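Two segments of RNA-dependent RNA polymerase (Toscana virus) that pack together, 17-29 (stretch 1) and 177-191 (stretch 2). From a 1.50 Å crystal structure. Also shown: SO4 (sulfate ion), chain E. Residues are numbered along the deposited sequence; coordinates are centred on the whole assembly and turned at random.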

# COMPACT_ATOMS: atom_id res chain seq x y z
N THR A 17 7.73 16.21 2.56
CA THR A 17 6.62 16.35 3.51
C THR A 17 6.25 14.97 4.05
O THR A 17 6.05 14.03 3.27
CB THR A 17 5.41 16.99 2.84
OG1 THR A 17 5.75 18.29 2.36
CG2 THR A 17 4.22 17.12 3.81
N ILE A 18 6.18 14.85 5.38
CA ILE A 18 5.64 13.63 6.00
C ILE A 18 4.49 14.05 6.91
O ILE A 18 4.71 14.74 7.91
CB ILE A 18 6.71 12.84 6.78
CG1 ILE A 18 7.99 12.68 5.94
CG2 ILE A 18 6.14 11.45 7.14
CD1 ILE A 18 9.10 11.97 6.68
N HIS A 19 3.27 13.65 6.55
CA HIS A 19 2.12 13.91 7.41
C HIS A 19 2.16 12.94 8.59
O HIS A 19 2.72 11.85 8.48
CB HIS A 19 0.81 13.76 6.63
CG HIS A 19 0.60 14.82 5.60
ND1 HIS A 19 -0.12 15.97 5.84
CD2 HIS A 19 1.04 14.91 4.32
CE1 HIS A 19 -0.11 16.73 4.76
NE2 HIS A 19 0.58 16.11 3.82
N PRO A 20 1.60 13.33 9.74
CA PRO A 20 1.72 12.48 10.94
C PRO A 20 0.91 11.19 10.81
O PRO A 20 -0.18 11.18 10.25
CB PRO A 20 1.16 13.37 12.07
CG PRO A 20 0.33 14.41 11.36
CD PRO A 20 0.97 14.63 10.01
N LEU A 21 1.48 10.11 11.34
CA LEU A 21 0.77 8.83 11.39
C LEU A 21 -0.40 8.91 12.36
O LEU A 21 -0.29 9.48 13.44
CB LEU A 21 1.72 7.71 11.81
CG LEU A 21 2.85 7.35 10.84
CD1 LEU A 21 3.86 6.48 11.55
CD2 LEU A 21 2.35 6.67 9.54
N ARG A 22 -1.52 8.32 11.95
CA ARG A 22 -2.73 8.24 12.75
C ARG A 22 -3.11 6.78 12.94
O ARG A 22 -2.87 5.93 12.07
CB ARG A 22 -3.88 8.99 12.07
CG ARG A 22 -3.61 10.49 11.88
CD ARG A 22 -4.63 11.15 10.95
NE ARG A 22 -5.98 10.75 11.30
CZ ARG A 22 -7.08 11.12 10.64
NH1 ARG A 22 -6.99 11.93 9.59
NH2 ARG A 22 -8.27 10.68 11.04
N ARG A 23 -3.76 6.50 14.07
CA ARG A 23 -4.30 5.17 14.32
C ARG A 23 -5.78 5.13 13.99
O ARG A 23 -6.54 6.02 14.39
CB ARG A 23 -4.07 4.75 15.78
CG ARG A 23 -2.62 4.80 16.21
CD ARG A 23 -2.34 3.84 17.36
NE ARG A 23 -0.91 3.73 17.60
CZ ARG A 23 -0.36 2.85 18.44
NH1 ARG A 23 -1.14 2.02 19.13
NH2 ARG A 23 0.95 2.82 18.59
N TYR A 24 -6.18 4.10 13.25
CA TYR A 24 -7.55 3.89 12.84
C TYR A 24 -7.99 2.52 13.33
O TYR A 24 -7.23 1.55 13.23
CB TYR A 24 -7.70 3.91 11.32
CG TYR A 24 -7.37 5.21 10.64
CD1 TYR A 24 -8.35 6.17 10.44
CD2 TYR A 24 -6.10 5.45 10.14
CE1 TYR A 24 -8.08 7.34 9.77
CE2 TYR A 24 -5.81 6.64 9.48
CZ TYR A 24 -6.82 7.57 9.30
OH TYR A 24 -6.59 8.76 8.64
N GLU A 25 -9.21 2.43 13.85
CA GLU A 25 -9.76 1.14 14.25
C GLU A 25 -10.78 0.68 13.22
O GLU A 25 -11.57 1.48 12.71
CB GLU A 25 -10.42 1.23 15.63
CG GLU A 25 -9.42 1.37 16.78
CD GLU A 25 -8.81 2.76 16.88
OE1 GLU A 25 -7.57 2.86 17.04
OE2 GLU A 25 -9.56 3.75 16.80
N SER A 26 -10.76 -0.62 12.91
CA SER A 26 -11.78 -1.17 12.03
C SER A 26 -13.13 -1.22 12.74
O SER A 26 -13.22 -1.18 13.97
CB SER A 26 -11.39 -2.56 11.52
OG SER A 26 -11.03 -3.43 12.58
N SER A 27 -14.18 -1.29 11.94
CA SER A 27 -15.56 -1.35 12.43
C SER A 27 -16.34 -2.30 11.54
O SER A 27 -17.43 -1.99 11.04
CB SER A 27 -16.18 0.05 12.47
OG SER A 27 -16.25 0.61 11.17
N ILE A 28 -15.77 -3.47 11.31
CA ILE A 28 -16.37 -4.43 10.39
C ILE A 28 -17.54 -5.12 11.06
O ILE A 28 -18.58 -5.37 10.44
CB ILE A 28 -15.31 -5.44 9.91
CG1 ILE A 28 -14.26 -4.74 9.04
CG2 ILE A 28 -15.96 -6.57 9.14
CD1 ILE A 28 -13.00 -5.60 8.83
N TYR A 29 -17.39 -5.43 12.35
CA TYR A 29 -18.46 -6.01 13.17
C TYR A 29 -18.79 -7.39 12.63
O TYR A 29 -17.88 -8.19 12.38
CB TYR A 29 -19.62 -5.02 13.33
CG TYR A 29 -19.19 -3.75 14.03
CD1 TYR A 29 -19.81 -2.54 13.79
CD2 TYR A 29 -18.15 -3.78 14.95
CE1 TYR A 29 -19.40 -1.38 14.45
CE2 TYR A 29 -17.74 -2.65 15.61
CZ TYR A 29 -18.36 -1.44 15.36
OH TYR A 29 -17.95 -0.30 16.01
N SER A 177 -1.77 4.89 9.53
CA SER A 177 -1.50 5.54 8.24
C SER A 177 -1.47 7.05 8.44
O SER A 177 -2.15 7.58 9.31
CB SER A 177 -2.57 5.19 7.20
OG SER A 177 -2.26 5.76 5.93
N ASN A 178 -0.70 7.74 7.60
CA ASN A 178 -0.78 9.19 7.57
C ASN A 178 -1.64 9.70 6.41
O ASN A 178 -1.74 10.92 6.21
CB ASN A 178 0.63 9.83 7.56
CG ASN A 178 1.54 9.33 6.46
OD1 ASN A 178 1.25 8.36 5.77
ND2 ASN A 178 2.69 9.99 6.32
N LEU A 179 -2.30 8.81 5.68
CA LEU A 179 -3.41 9.25 4.85
C LEU A 179 -4.61 9.57 5.73
O LEU A 179 -4.69 9.14 6.89
CB LEU A 179 -3.78 8.18 3.81
CG LEU A 179 -2.74 7.91 2.72
CD1 LEU A 179 -3.04 6.56 2.04
CD2 LEU A 179 -2.72 9.05 1.70
N ASP A 180 -5.55 10.33 5.18
CA ASP A 180 -6.80 10.68 5.86
C ASP A 180 -7.90 9.74 5.34
O ASP A 180 -8.53 10.00 4.32
CB ASP A 180 -7.14 12.14 5.60
CG ASP A 180 -8.42 12.59 6.28
OD1 ASP A 180 -8.86 11.94 7.25
OD2 ASP A 180 -8.99 13.60 5.83
N LEU A 181 -8.11 8.63 6.05
CA LEU A 181 -8.93 7.53 5.54
C LEU A 181 -10.32 7.55 6.17
O LEU A 181 -10.48 7.86 7.35
CB LEU A 181 -8.27 6.19 5.85
CG LEU A 181 -6.87 5.97 5.28
CD1 LEU A 181 -6.26 4.70 5.84
CD2 LEU A 181 -6.88 5.90 3.75
N SER A 182 -11.32 7.19 5.36
CA SER A 182 -12.67 7.02 5.89
C SER A 182 -12.79 5.68 6.61
O SER A 182 -11.96 4.78 6.43
CB SER A 182 -13.70 7.11 4.77
OG SER A 182 -13.61 5.97 3.95
N ASP A 183 -13.84 5.55 7.43
CA ASP A 183 -14.12 4.27 8.08
C ASP A 183 -14.23 3.15 7.06
O ASP A 183 -13.71 2.04 7.27
CB ASP A 183 -15.42 4.37 8.89
CG ASP A 183 -15.27 5.21 10.14
OD1 ASP A 183 -14.19 5.79 10.38
OD2 ASP A 183 -16.26 5.31 10.91
N GLU A 184 -14.90 3.41 5.94
CA GLU A 184 -15.06 2.38 4.91
C GLU A 184 -13.74 2.02 4.25
O GLU A 184 -13.52 0.86 3.90
CB GLU A 184 -16.08 2.85 3.87
CG GLU A 184 -16.12 2.04 2.59
CD GLU A 184 -17.11 2.60 1.58
OE1 GLU A 184 -17.45 3.80 1.68
OE2 GLU A 184 -17.56 1.84 0.70
N GLU A 185 -12.84 3.00 4.08
CA GLU A 185 -11.55 2.69 3.49
C GLU A 185 -10.69 1.87 4.44
O GLU A 185 -9.98 0.95 4.00
CB GLU A 185 -10.83 3.99 3.08
CG GLU A 185 -11.45 4.66 1.86
CD GLU A 185 -11.09 6.13 1.71
OE1 GLU A 185 -10.55 6.73 2.65
OE2 GLU A 185 -11.37 6.69 0.62
N VAL A 186 -10.71 2.21 5.73
CA VAL A 186 -10.01 1.40 6.74
C VAL A 186 -10.56 -0.02 6.74
O VAL A 186 -9.80 -0.99 6.74
CB VAL A 186 -10.16 2.05 8.13
CG1 VAL A 186 -9.67 1.11 9.24
CG2 VAL A 186 -9.44 3.40 8.17
N ASN A 187 -11.89 -0.14 6.75
CA ASN A 187 -12.53 -1.45 6.78
C ASN A 187 -12.18 -2.30 5.56
O ASN A 187 -12.05 -3.52 5.68
CB ASN A 187 -14.04 -1.29 6.90
CG ASN A 187 -14.47 -0.90 8.30
OD1 ASN A 187 -13.68 -0.93 9.25
ND2 ASN A 187 -15.74 -0.54 8.44
N GLU A 188 -12.05 -1.69 4.38
CA GLU A 188 -11.72 -2.49 3.20
C GLU A 188 -10.32 -3.07 3.30
O GLU A 188 -10.10 -4.25 3.00
CB GLU A 188 -11.88 -1.65 1.92
CG GLU A 188 -11.91 -2.49 0.64
CD GLU A 188 -13.21 -3.27 0.47
OE1 GLU A 188 -14.17 -3.01 1.22
OE2 GLU A 188 -13.25 -4.16 -0.40
N ILE A 189 -9.35 -2.27 3.74
CA ILE A 189 -8.00 -2.77 3.95
C ILE A 189 -7.99 -3.89 4.98
O ILE A 189 -7.41 -4.96 4.75
CB ILE A 189 -7.06 -1.61 4.35
CG1 ILE A 189 -6.90 -0.65 3.15
CG2 ILE A 189 -5.72 -2.14 4.82
CD1 ILE A 189 -6.57 0.79 3.56
N VAL A 190 -8.60 -3.66 6.14
CA VAL A 190 -8.61 -4.67 7.19
C VAL A 190 -9.37 -5.92 6.75
O VAL A 190 -8.90 -7.04 6.95
CB VAL A 190 -9.19 -4.08 8.49
CG1 VAL A 190 -9.30 -5.18 9.57
CG2 VAL A 190 -8.32 -2.94 9.01
N PHE A 191 -10.52 -5.74 6.11
CA PHE A 191 -11.29 -6.89 5.63
C PHE A 191 -10.47 -7.75 4.67
O PHE A 191 -10.46 -8.99 4.77
CB PHE A 191 -12.57 -6.39 4.97
CG PHE A 191 -13.55 -7.49 4.62
CD1 PHE A 191 -13.47 -8.14 3.40
CD2 PHE A 191 -14.54 -7.86 5.51
CE1 PHE A 191 -14.36 -9.14 3.06
CE2 PHE A 191 -15.44 -8.87 5.18
CZ PHE A 191 -15.35 -9.50 3.96
S SO4 E . -14.03 -4.94 14.17
O1 SO4 E . -15.48 -4.80 14.14
O2 SO4 E . -13.66 -6.35 14.27
O3 SO4 E . -13.50 -4.20 15.33
O4 SO4 E . -13.49 -4.38 12.94
O HOH W 1 -1.88 12.41 8.58
O HOH W 2 -10.25 10.29 8.54
O HOH W 3 -11.57 4.27 11.07
O HOH W 4 -13.66 1.96 10.43

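The most striking feature of this contact is a single phenol that completes the backbone of a turning chain. The hydroxyl of Tyr-24 gives its proton to Leu-179, with OH 2.6 Å from the carbonyl O, and accepts from Leu-181, whose N lies 3.0 Å from the same OH. One side chain thus satisfies two main-chain groups, neither of which is bonded within its own stretch. Tyrosine suits the place because its ring can be buried while its hydroxyl both donates and accepts: CB of Leu-181 covers one face in a CH-pi contact, 4.3 Å from the ring centroid, and CG2 of Val-186 packs 3.6 Å from the tyrosine CB.

The general principle is that short segments far apart in sequence adhere by pairing backbone polar groups as they bury surface, here 856 Å² with both sides summed. Arg-22 and Ser-177 form an antiparallel bridge, Arg-22 N to Ser-177 O at 2.8 Å and Ser-177 N to Arg-22 O at 3.0 Å. The long arginine side chain then reaches beyond the bridge to make a salt bridge, NH1 to OD1 of Asp-180 at 3.0 Å. At one end of the contact, Asn-178 directs ND2 to the carbonyl O of His-19, 2.9 Å away.

Where the partner is a helix, an amide side chain does the pairing. Asn-187 accepts through OD1 from Ser-27 N at 2.8 Å and donates through ND2 to Ser-27 OG at 3.0 Å, so both ends of the carboxamide engage one residue. Beyond it, Ile-28 points toward the helix and seals the contact with hydrocarbon: its CD1 lies 3.8 Å from CG1 of Val-190 and 4.0 Å from CB of Phe-191.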